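Local coordinates for galactokinase (Bifidobacterium longum subsp. infantis ATCC 15697 = JCM 1222 = DSM 20088, PDB 6TEQ), which probably phosphorylates galactose at the expense of ATP, as a GHMP-family sugar kinase, and is captured here with 2-deoxy-2-fluoro-galactose bound, at residues L56-P61 with A406-S411; K297-H302 with A338-T343; R311-A316 with K323-L328; L347-D352 with D391-E396. One frame throughout, in Å; residues are numbered along the deposited sequence. Where two conformers were deposited one is given.

Contact 1 of 4, residues L56-P61 with A406-S411; sequences LPIALP and AFAAAS
Ala406 sets its CB against CD2 of Leu60 at 3.6 Å, where the loop between strands 402-404 and 413-417 runs across strand 54-70, part of the galactose-binding signature region of this GHMP kinase. The two backbones pass almost perpendicular, 93° apart. At Phe407 the first torsion places CG between the backbone N and the carbonyl carbon (chi1 48°), and the ring lies with one face against Pro61. Pro61 CG stands over that face, 4.2 Å from the ring centroid, in a CH-pi contact, and comes nearest the ring at Phe407 CZ. Phe407 N is buried here with no partner in the model, while Phe407 C packs against Ile58 CD1. Ala408 then brings CB to 3.8 Å from CG2 of Ile58, whose side chain also touches Val41 of strand 33-42. Ala409 makes the direct polar link: its N donates to Ala59 O at 2.8 Å, 18° out of the carbonyl plane. A water accepts from Ala59 N and lies 2.8 Å from Ala409 O, to which it can donate, bridging the same two residues a second time. CB of Ala409 meanwhile nestles against the backbone before Pro61, 3.6 Å from Leu60 O. At Ala410 a second water closes the crossing, donating one proton to Leu60 O and the other to Ala410 O, 2.7 Å from the latter.

Contact 2 of 4, residues K297-H302 with A338-T343; sequences KKRVRH and ADYEVT
Lys298 and Asp339 bring their CA atoms to 4.6 Å where the loop joining helices 322-338 and 345-356 crosses helix 294-318, and Glu341 leaves helical geometry with a positive phi of 55°. The crossing lies beside the galactose site of the GHMP kinase fold and is fastened by two arginines. Arg301 grips the Asp339 carboxylate side-on: NE donates to OD2 at 2.8 Å from above the carboxylate plane, and NH2 donates to OD1 at 2.7 Å on the syn side. One nitrogen thus serves each oxygen, although the guanidinium and carboxylate planes are turned 43° apart. Arg299 bends at its second torsion (chi2 -54°), and its NH1 is shared between Asp339 O, at 2.9 Å, and Glu341 OE1, at 2.8 Å. Both acceptors lie near the guanidinium plane, whereas Tyr340 O lies over the centre of one face, not bonded to Arg299; its hydrogen bond goes to Arg251 NE. A water joins Arg299 NH2 to the same OE1, and Lys298 NZ lies 4.3 Å from Glu341 OE1, beyond a salt bridge. On the buried side, the His302 and Tyr340 rings meet obliquely, and Tyr340 CB lies over one face of the imidazole. Both imidazole nitrogens are engaged, ND1 with Ser335 OG and NE2 with the backbone O of Glu46, a galactose-site residue, while Tyr340 OH is hydrogen-bonded to Tyr50 OH. Across this pair, the closest approach is His302 CD2 to Tyr340 CD1, 3.5 Å.

Contact 3 of 4, residues R311-A316 with K323-L328; sequences RSFVRA and KAAGRL
A helical hairpin within the C-terminal GHMP kinase family region brings Ser312, Phe313 and Ala316 of helix 294-318 against Ala324, Ala325 and Leu328 of helix 322-338. The local axes run nearly antiparallel, at 159°, and approach to 8.7 Å, a close spacing consistent with three alanines at the interface. Ala316 directs CB between its two counterparts, 4.0 Å from Ala324 CB and slightly farther from Ala325 CB. Leu328 enters from the other helix: CD1 presses on the backbone between Ser312 and Phe313, 3.5 Å from Phe313 N, while CD2 rests on Ser312 CB at 3.6 Å. Phe313 keeps CG anti to its backbone N (chi1 -174°), and its CE1 meets Ala325 CB at 3.7 Å. The ring presents its edge to Ala325 O and Leu328 CB. Beyond the pair, Phe329 meets the Phe313 ring at nearly parallel planes, and Leu56 of strand 54-70 and Ile44 also touch Phe313, so the hairpin is backed by the sheet on that side. Side chain meets side chain across the helices through carbon atoms, and the two segments share no hydrogen bond; the pair is therefore held by close fit and apolar burial, with no directional polar bond fixing its register.

Contact 4 of 4, residues L347-D352 with D391-E396; sequences LDIAVD and DRFEKE
Ile349 drives its CG2 onto Arg392, giving the close part of a packing between helices 345-356 and 382-396, whose short axes lie 10.5 Å apart in the C-terminal part of the GHMP kinase fold. The methyl stands over the centre of one guanidinium face, 3.6 Å above the plane, and lies just as near Arg392 CG; the bend at the second torsion (chi2 64°) turns CD off the extended course. Glu396 holds that flat group in place: Arg392 NE donates to Glu396 OE2 at 2.8 Å, almost straight at 171°, and OE2 uses its anti lone pair and lies in the guanidinium plane. Ile349 CD1 reaches Glu396 tip to tip, 3.9 Å from CD, so the isoleucine is set against both members of the salt bridge. Elsewhere the fit is looser. Ala350 CB only comes to 4.1 Å from Phe393 CZ, with Ala350 N near the ring's edge. At the polar margin a water spans Asp352 OD2 and Arg392 NH2, accepting from the arginine at 2.9 Å, and Asp352 OD1 has Lys356 as a second partner. Inward, Ala350 rests on Ile373 of strand 372-378, while Phe393 packs edge-to-face with Phe398 and touches Pro401, placing the helix pair against the five-stranded sheet and the loop before strand 402-404.

Contacts 2, 3 and 4 all lie nested within the long chain loop closed by contact 1. Contact 1 lies nearest the centre of the chain, the others about 20 Å or more from it, and all four are only partly buried. Contacts 2 and 3 both use helix 294-318, yet differ in chemistry: salt bridges fasten the loop after helix 322-338 near the sugar site, whereas the hairpin relies on apolar packing. Contact 1 joins strand to loop through backbone and water bonds, and meets contact 3 where Leu56 packs on Phe313. Contact 4, away from the annotated sites, combines apolar packing with an arginine-glutamate pair inside one helix; Thr343 and Asp348 probably hydrogen-bond it to contact 2.

Contact 1 of 4, residues L56-P61 with A406-S411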
# COMPACT_ATOMS: atom_id res chain seq x y z
N LEU A 56 3.43 9.18 -2.66
CA LEU A 56 4.81 8.85 -3.05
C LEU A 56 5.22 7.50 -2.50
O LEU A 56 6.08 7.44 -1.61
CB LEU A 56 5.72 9.98 -2.60
CG LEU A 56 7.11 9.96 -3.22
CD1 LEU A 56 7.04 10.26 -4.73
CD2 LEU A 56 7.99 10.97 -2.53
N PRO A 57 4.64 6.41 -3.05
CA PRO A 57 5.08 5.08 -2.62
C PRO A 57 6.27 4.54 -3.40
O PRO A 57 6.61 5.00 -4.47
CB PRO A 57 3.85 4.22 -2.92
CG PRO A 57 3.21 4.87 -4.15
CD PRO A 57 3.39 6.38 -3.88
N ILE A 58 6.92 3.59 -2.73
CA ILE A 58 7.90 2.66 -3.34
C ILE A 58 7.35 1.26 -3.19
O ILE A 58 6.58 0.98 -2.22
CB ILE A 58 9.29 2.79 -2.73
CG1 ILE A 58 9.30 2.47 -1.24
CG2 ILE A 58 9.85 4.16 -3.02
CD1 ILE A 58 10.65 2.25 -0.66
N ALA A 59 7.77 0.41 -4.11
CA ALA A 59 7.46 -1.02 -4.01
C ALA A 59 8.56 -1.65 -3.16
O ALA A 59 9.78 -1.41 -3.41
CB ALA A 59 7.40 -1.64 -5.36
N LEU A 60 8.19 -2.48 -2.20
CA LEU A 60 9.17 -3.27 -1.45
C LEU A 60 9.74 -4.41 -2.30
O LEU A 60 9.12 -4.88 -3.25
CB LEU A 60 8.53 -3.79 -0.18
CG LEU A 60 8.25 -2.78 0.91
CD1 LEU A 60 7.39 -3.46 1.94
CD2 LEU A 60 9.54 -2.30 1.53
N PRO A 61 10.89 -4.98 -1.91
CA PRO A 61 11.34 -6.19 -2.56
C PRO A 61 10.47 -7.40 -2.19
O PRO A 61 10.47 -8.41 -2.89
CB PRO A 61 12.71 -6.39 -1.98
CG PRO A 61 12.78 -5.60 -0.70
CD PRO A 61 11.84 -4.46 -0.91
N ALA A 406 14.49 -2.52 3.13
CA ALA A 406 13.62 -1.75 2.22
C ALA A 406 14.47 -0.91 1.29
O ALA A 406 15.35 -0.21 1.72
CB ALA A 406 12.60 -0.95 2.98
N PHE A 407 14.00 -0.85 0.06
CA PHE A 407 14.52 0.05 -0.98
C PHE A 407 13.46 0.04 -2.06
O PHE A 407 12.60 -0.87 -2.06
CB PHE A 407 15.87 -0.44 -1.47
CG PHE A 407 15.92 -1.91 -1.80
CD1 PHE A 407 15.59 -2.38 -3.06
CD2 PHE A 407 16.37 -2.80 -0.83
CE1 PHE A 407 15.66 -3.76 -3.33
CE2 PHE A 407 16.44 -4.17 -1.10
CZ PHE A 407 16.08 -4.64 -2.35
N ALA A 408 13.58 0.91 -3.00
CA ALA A 408 12.61 1.01 -4.10
C ALA A 408 12.90 -0.10 -5.09
O ALA A 408 13.95 -0.12 -5.78
CB ALA A 408 12.70 2.37 -4.74
N ALA A 409 11.97 -1.04 -5.19
CA ALA A 409 12.05 -2.27 -5.98
C ALA A 409 11.04 -2.24 -7.12
O ALA A 409 10.32 -1.26 -7.32
CB ALA A 409 11.86 -3.46 -5.06
N ALA A 410 11.12 -3.26 -7.97
CA ALA A 410 10.30 -3.40 -9.18
C ALA A 410 8.85 -3.72 -8.86
O ALA A 410 8.51 -4.24 -7.74
CB ALA A 410 10.93 -4.49 -10.04
N SER A 411 8.00 -3.36 -9.81
CA SER A 411 6.56 -3.59 -9.70
C SER A 411 6.26 -5.07 -10.00
O SER A 411 7.18 -5.90 -10.21
CB SER A 411 5.80 -2.68 -10.66
OG SER A 411 6.09 -3.08 -12.01
O HOH W 1 9.72 1.22 -6.10
O HOH W 2 9.47 -5.80 -5.81

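Contact 2 of 4, residues K297-H302 with A338-T343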
# COMPACT_ATOMS: atom_id res chain seq x y z
N LYS A 297 -12.28 19.96 10.86
CA LYS A 297 -11.25 20.99 10.55
C LYS A 297 -9.88 20.31 10.59
O LYS A 297 -9.07 20.53 9.72
CB LYS A 297 -11.24 22.15 11.57
CG LYS A 297 -12.48 23.00 11.62
CD LYS A 297 -12.34 24.03 12.76
CE LYS A 297 -13.55 24.83 13.15
NZ LYS A 297 -13.93 25.76 12.11
N LYS A 298 -9.67 19.51 11.60
CA LYS A 298 -8.42 18.78 11.79
C LYS A 298 -8.17 17.87 10.57
O LYS A 298 -7.00 17.80 10.07
CB LYS A 298 -8.42 18.03 13.12
CG LYS A 298 -8.35 18.79 14.42
CD LYS A 298 -8.30 17.78 15.59
CE LYS A 298 -8.06 18.38 16.93
NZ LYS A 298 -8.32 17.29 17.91
N ARG A 299 -9.14 17.06 10.19
CA ARG A 299 -8.98 16.14 9.04
C ARG A 299 -8.60 16.93 7.78
O ARG A 299 -7.68 16.50 7.07
CB ARG A 299 -10.21 15.31 8.76
CG ARG A 299 -10.78 14.53 9.94
CD ARG A 299 -9.76 13.65 10.63
NE ARG A 299 -10.36 12.79 11.61
CZ ARG A 299 -10.10 12.73 12.93
NH1 ARG A 299 -9.17 13.49 13.51
NH2 ARG A 299 -10.80 11.89 13.69
N VAL A 300 -9.28 18.00 7.47
CA VAL A 300 -9.00 18.87 6.28
C VAL A 300 -7.61 19.49 6.37
O VAL A 300 -6.83 19.44 5.41
CB VAL A 300 -10.09 19.91 6.04
CG1 VAL A 300 -9.70 20.97 4.96
CG2 VAL A 300 -11.34 19.17 5.61
N ARG A 301 -7.22 19.95 7.54
CA ARG A 301 -5.86 20.52 7.70
C ARG A 301 -4.83 19.44 7.35
O ARG A 301 -3.85 19.73 6.69
CB ARG A 301 -5.70 21.14 9.08
CG ARG A 301 -4.30 21.65 9.34
CD ARG A 301 -4.28 22.58 10.51
NE ARG A 301 -4.59 21.84 11.68
CZ ARG A 301 -5.39 22.24 12.62
NH1 ARG A 301 -5.99 23.42 12.48
NH2 ARG A 301 -5.63 21.43 13.65
N HIS A 302 -4.99 18.21 7.88
CA HIS A 302 -4.06 17.12 7.54
C HIS A 302 -4.05 17.04 6.02
O HIS A 302 -2.96 16.99 5.48
CB HIS A 302 -4.50 15.79 8.15
CG HIS A 302 -3.70 14.71 7.51
ND1 HIS A 302 -2.41 14.54 7.81
CD2 HIS A 302 -4.02 13.84 6.54
CE1 HIS A 302 -1.87 13.65 6.98
NE2 HIS A 302 -2.87 13.17 6.21
N ALA A 338 -1.89 13.96 15.32
CA ALA A 338 -2.69 15.02 16.00
C ALA A 338 -3.94 15.39 15.23
O ALA A 338 -4.98 15.64 15.88
CB ALA A 338 -1.91 16.27 16.20
N ASP A 339 -3.83 15.57 13.94
CA ASP A 339 -4.97 16.07 13.12
C ASP A 339 -5.77 14.88 12.59
O ASP A 339 -6.96 15.00 12.51
CB ASP A 339 -4.50 17.02 12.03
CG ASP A 339 -4.30 18.43 12.59
OD1 ASP A 339 -4.93 18.78 13.66
OD2 ASP A 339 -3.59 19.21 11.94
N TYR A 340 -5.11 13.90 11.99
CA TYR A 340 -5.86 12.76 11.41
C TYR A 340 -6.19 11.67 12.42
O TYR A 340 -7.20 10.91 12.20
CB TYR A 340 -5.18 12.20 10.17
CG TYR A 340 -6.11 11.95 9.03
CD1 TYR A 340 -6.80 13.03 8.43
CD2 TYR A 340 -6.37 10.67 8.54
CE1 TYR A 340 -7.69 12.83 7.42
CE2 TYR A 340 -7.26 10.48 7.49
CZ TYR A 340 -7.89 11.57 6.90
OH TYR A 340 -8.78 11.39 5.88
N GLU A 341 -5.49 11.65 13.56
CA GLU A 341 -5.84 10.75 14.71
C GLU A 341 -5.88 9.30 14.19
O GLU A 341 -6.85 8.58 14.48
CB GLU A 341 -7.09 11.22 15.41
CG GLU A 341 -6.91 12.55 16.08
CD GLU A 341 -8.15 12.86 16.89
OE1 GLU A 341 -9.14 13.38 16.28
OE2 GLU A 341 -8.20 12.43 18.07
N VAL A 342 -4.83 8.88 13.47
CA VAL A 342 -4.75 7.47 12.98
C VAL A 342 -3.52 6.76 13.54
O VAL A 342 -3.17 5.72 13.04
CB VAL A 342 -4.82 7.36 11.45
CG1 VAL A 342 -6.11 7.93 10.91
CG2 VAL A 342 -3.59 8.00 10.79
N THR A 343 -2.87 7.31 14.56
CA THR A 343 -1.74 6.61 15.18
C THR A 343 -2.21 5.93 16.47
O THR A 343 -3.35 6.12 16.94
CB THR A 343 -0.57 7.56 15.42
OG1 THR A 343 -0.88 8.48 16.47
CG2 THR A 343 -0.12 8.27 14.15
O HOH W 3 -5.61 15.34 18.38
O HOH W 4 -4.92 17.54 18.43
O HOH W 5 -11.68 11.72 16.62

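Contact 3 of 4, residues R311-A316 with K323-L328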
# COMPACT_ATOMS: atom_id res chain seq x y z
N ARG A 311 4.80 17.47 -2.45
CA ARG A 311 5.58 18.36 -3.35
C ARG A 311 6.91 18.69 -2.67
O ARG A 311 7.99 18.49 -3.28
CB ARG A 311 4.81 19.64 -3.66
CG ARG A 311 3.45 19.40 -4.28
CD ARG A 311 2.89 20.68 -4.88
NE ARG A 311 1.43 20.62 -5.12
CZ ARG A 311 0.89 20.18 -6.21
NH1 ARG A 311 1.69 19.80 -7.19
NH2 ARG A 311 -0.43 20.17 -6.33
N SER A 312 6.85 19.13 -1.42
CA SER A 312 8.05 19.55 -0.66
C SER A 312 9.10 18.42 -0.61
O SER A 312 10.29 18.70 -0.70
CB SER A 312 7.72 20.05 0.66
OG SER A 312 6.94 21.26 0.50
N PHE A 313 8.62 17.19 -0.40
CA PHE A 313 9.51 16.07 -0.27
C PHE A 313 10.20 15.80 -1.60
O PHE A 313 11.37 15.45 -1.61
CB PHE A 313 8.74 14.85 0.27
CG PHE A 313 9.65 13.71 0.55
CD1 PHE A 313 10.16 13.48 1.81
CD2 PHE A 313 9.98 12.84 -0.45
CE1 PHE A 313 10.98 12.39 2.08
CE2 PHE A 313 10.84 11.78 -0.19
CZ PHE A 313 11.35 11.57 1.07
N VAL A 314 9.42 15.74 -2.70
CA VAL A 314 9.99 15.47 -4.03
C VAL A 314 11.11 16.50 -4.27
O VAL A 314 12.17 16.12 -4.77
CB VAL A 314 8.84 15.52 -5.06
CG1 VAL A 314 9.34 15.64 -6.45
CG2 VAL A 314 7.94 14.28 -4.89
N ARG A 315 10.91 17.73 -3.90
CA ARG A 315 11.93 18.78 -4.11
C ARG A 315 13.13 18.53 -3.17
O ARG A 315 14.29 18.51 -3.65
CB ARG A 315 11.33 20.15 -3.85
CG ARG A 315 12.39 21.24 -3.92
CD ARG A 315 11.80 22.54 -3.53
NE ARG A 315 10.94 23.05 -4.57
CZ ARG A 315 10.30 24.21 -4.50
NH1 ARG A 315 10.44 25.01 -3.43
NH2 ARG A 315 9.56 24.56 -5.53
N ALA A 316 12.86 18.25 -1.90
CA ALA A 316 13.95 18.07 -0.90
C ALA A 316 14.83 16.91 -1.30
O ALA A 316 16.05 16.99 -1.26
CB ALA A 316 13.43 17.89 0.50
N LYS A 323 18.00 16.28 5.52
CA LYS A 323 17.41 16.87 6.74
C LYS A 323 16.02 17.38 6.46
O LYS A 323 15.14 17.14 7.25
CB LYS A 323 18.37 17.91 7.33
CG LYS A 323 19.68 17.32 7.89
CD LYS A 323 20.55 18.38 8.58
CE LYS A 323 21.83 17.95 9.24
N ALA A 324 15.85 18.13 5.37
CA ALA A 324 14.54 18.67 4.99
C ALA A 324 13.58 17.51 4.69
O ALA A 324 12.43 17.55 5.16
CB ALA A 324 14.70 19.64 3.84
N ALA A 325 14.05 16.49 4.00
CA ALA A 325 13.22 15.31 3.68
C ALA A 325 12.74 14.68 4.99
O ALA A 325 11.54 14.33 5.13
CB ALA A 325 13.99 14.37 2.79
N GLY A 326 13.66 14.51 5.93
CA GLY A 326 13.32 13.93 7.23
C GLY A 326 12.35 14.80 8.01
O GLY A 326 11.43 14.24 8.62
N ARG A 327 12.49 16.14 7.97
CA ARG A 327 11.52 17.02 8.68
C ARG A 327 10.12 16.83 8.08
O ARG A 327 9.14 16.89 8.78
CB ARG A 327 11.98 18.48 8.62
CG ARG A 327 13.22 18.68 9.46
CD ARG A 327 13.53 20.12 9.60
NE ARG A 327 13.97 20.71 8.39
CZ ARG A 327 15.26 20.91 8.07
NH1 ARG A 327 16.24 20.45 8.84
NH2 ARG A 327 15.52 21.49 6.93
N LEU A 328 10.08 16.60 6.78
CA LEU A 328 8.76 16.41 6.09
C LEU A 328 8.15 15.07 6.55
O LEU A 328 6.96 15.03 6.80
CB LEU A 328 9.00 16.46 4.59
CG LEU A 328 9.16 17.88 4.07
CD1 LEU A 328 9.93 17.94 2.77
CD2 LEU A 328 7.82 18.55 3.89

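Contact 4 of 4, residues L347-D352 with D391-E396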
# COMPACT_ATOMS: atom_id res chain seq x y z
N LEU A 347 3.03 2.95 17.26
CA LEU A 347 3.58 3.73 16.15
C LEU A 347 4.31 4.96 16.74
O LEU A 347 5.41 5.30 16.27
CB LEU A 347 2.49 4.20 15.20
CG LEU A 347 1.76 3.12 14.42
CD1 LEU A 347 0.58 3.74 13.70
CD2 LEU A 347 2.71 2.42 13.44
N ASP A 348 3.64 5.67 17.66
CA ASP A 348 4.19 6.97 18.12
C ASP A 348 5.50 6.75 18.89
O ASP A 348 6.44 7.52 18.75
CB ASP A 348 3.18 7.74 18.95
CG ASP A 348 2.01 8.16 18.09
OD1 ASP A 348 2.18 8.19 16.86
OD2 ASP A 348 0.99 8.44 18.68
N ILE A 349 5.55 5.69 19.68
CA ILE A 349 6.78 5.39 20.48
C ILE A 349 7.91 4.89 19.55
O ILE A 349 9.04 5.38 19.68
CB ILE A 349 6.44 4.41 21.61
CG1 ILE A 349 5.57 5.09 22.66
CG2 ILE A 349 7.74 3.83 22.20
CD1 ILE A 349 4.91 4.15 23.64
N ALA A 350 7.61 4.08 18.55
CA ALA A 350 8.65 3.67 17.59
C ALA A 350 9.23 4.93 16.92
O ALA A 350 10.43 5.01 16.73
CB ALA A 350 8.10 2.70 16.59
N VAL A 351 8.34 5.80 16.45
CA VAL A 351 8.79 7.04 15.80
C VAL A 351 9.66 7.87 16.75
O VAL A 351 10.70 8.39 16.31
CB VAL A 351 7.56 7.84 15.31
CG1 VAL A 351 7.94 9.28 15.07
CG2 VAL A 351 7.04 7.20 14.06
N ASP A 352 9.23 8.03 18.01
CA ASP A 352 10.00 8.85 18.96
C ASP A 352 11.40 8.22 19.14
O ASP A 352 12.41 8.95 19.21
CB ASP A 352 9.29 8.93 20.29
CG ASP A 352 9.81 10.07 21.12
OD1 ASP A 352 9.89 11.19 20.58
OD2 ASP A 352 10.24 9.77 22.26
N ASP A 391 13.78 -2.92 22.26
CA ASP A 391 14.08 -2.87 23.72
C ASP A 391 13.01 -2.00 24.36
O ASP A 391 12.43 -2.38 25.38
CB ASP A 391 15.47 -2.34 24.00
CG ASP A 391 16.60 -3.30 23.79
OD1 ASP A 391 16.38 -4.28 23.10
OD2 ASP A 391 17.68 -3.12 24.50
N ARG A 392 12.68 -0.88 23.70
CA ARG A 392 11.67 0.02 24.28
C ARG A 392 10.28 -0.65 24.32
O ARG A 392 9.53 -0.47 25.29
CB ARG A 392 11.62 1.29 23.46
CG ARG A 392 10.50 2.22 23.88
CD ARG A 392 10.62 2.77 25.31
NE ARG A 392 9.59 3.80 25.49
CZ ARG A 392 9.67 5.05 25.02
NH1 ARG A 392 10.71 5.47 24.36
NH2 ARG A 392 8.68 5.89 25.15
N PHE A 393 9.91 -1.35 23.28
CA PHE A 393 8.64 -2.09 23.22
C PHE A 393 8.55 -3.04 24.42
O PHE A 393 7.47 -3.13 25.04
CB PHE A 393 8.52 -2.76 21.87
CG PHE A 393 7.82 -1.91 20.82
CD1 PHE A 393 8.02 -0.54 20.77
CD2 PHE A 393 7.05 -2.50 19.86
CE1 PHE A 393 7.38 0.22 19.79
CE2 PHE A 393 6.42 -1.74 18.89
CZ PHE A 393 6.61 -0.39 18.86
N GLU A 394 9.60 -3.81 24.67
CA GLU A 394 9.60 -4.75 25.80
C GLU A 394 9.41 -3.98 27.11
O GLU A 394 8.60 -4.40 27.93
CB GLU A 394 10.87 -5.58 25.78
CG GLU A 394 10.87 -6.59 26.91
CD GLU A 394 9.85 -7.71 26.84
OE1 GLU A 394 9.13 -7.80 25.81
OE2 GLU A 394 9.80 -8.48 27.83
N LYS A 395 10.10 -2.86 27.31
CA LYS A 395 9.89 -2.03 28.52
C LYS A 395 8.43 -1.61 28.62
O LYS A 395 7.95 -1.54 29.72
CB LYS A 395 10.65 -0.73 28.49
CG LYS A 395 12.01 -0.76 29.11
CD LYS A 395 12.66 0.58 29.00
CE LYS A 395 12.67 1.35 30.28
NZ LYS A 395 13.53 2.54 30.08
N GLU A 396 7.78 -1.30 27.49
CA GLU A 396 6.38 -0.80 27.43
C GLU A 396 5.36 -1.93 27.62
O GLU A 396 4.19 -1.66 27.72
CB GLU A 396 6.10 -0.11 26.08
CG GLU A 396 6.85 1.19 25.93
CD GLU A 396 6.42 2.36 26.80
OE1 GLU A 396 5.31 2.29 27.34
OE2 GLU A 396 7.22 3.35 26.94
O HOH W 6 8.48 8.50 23.98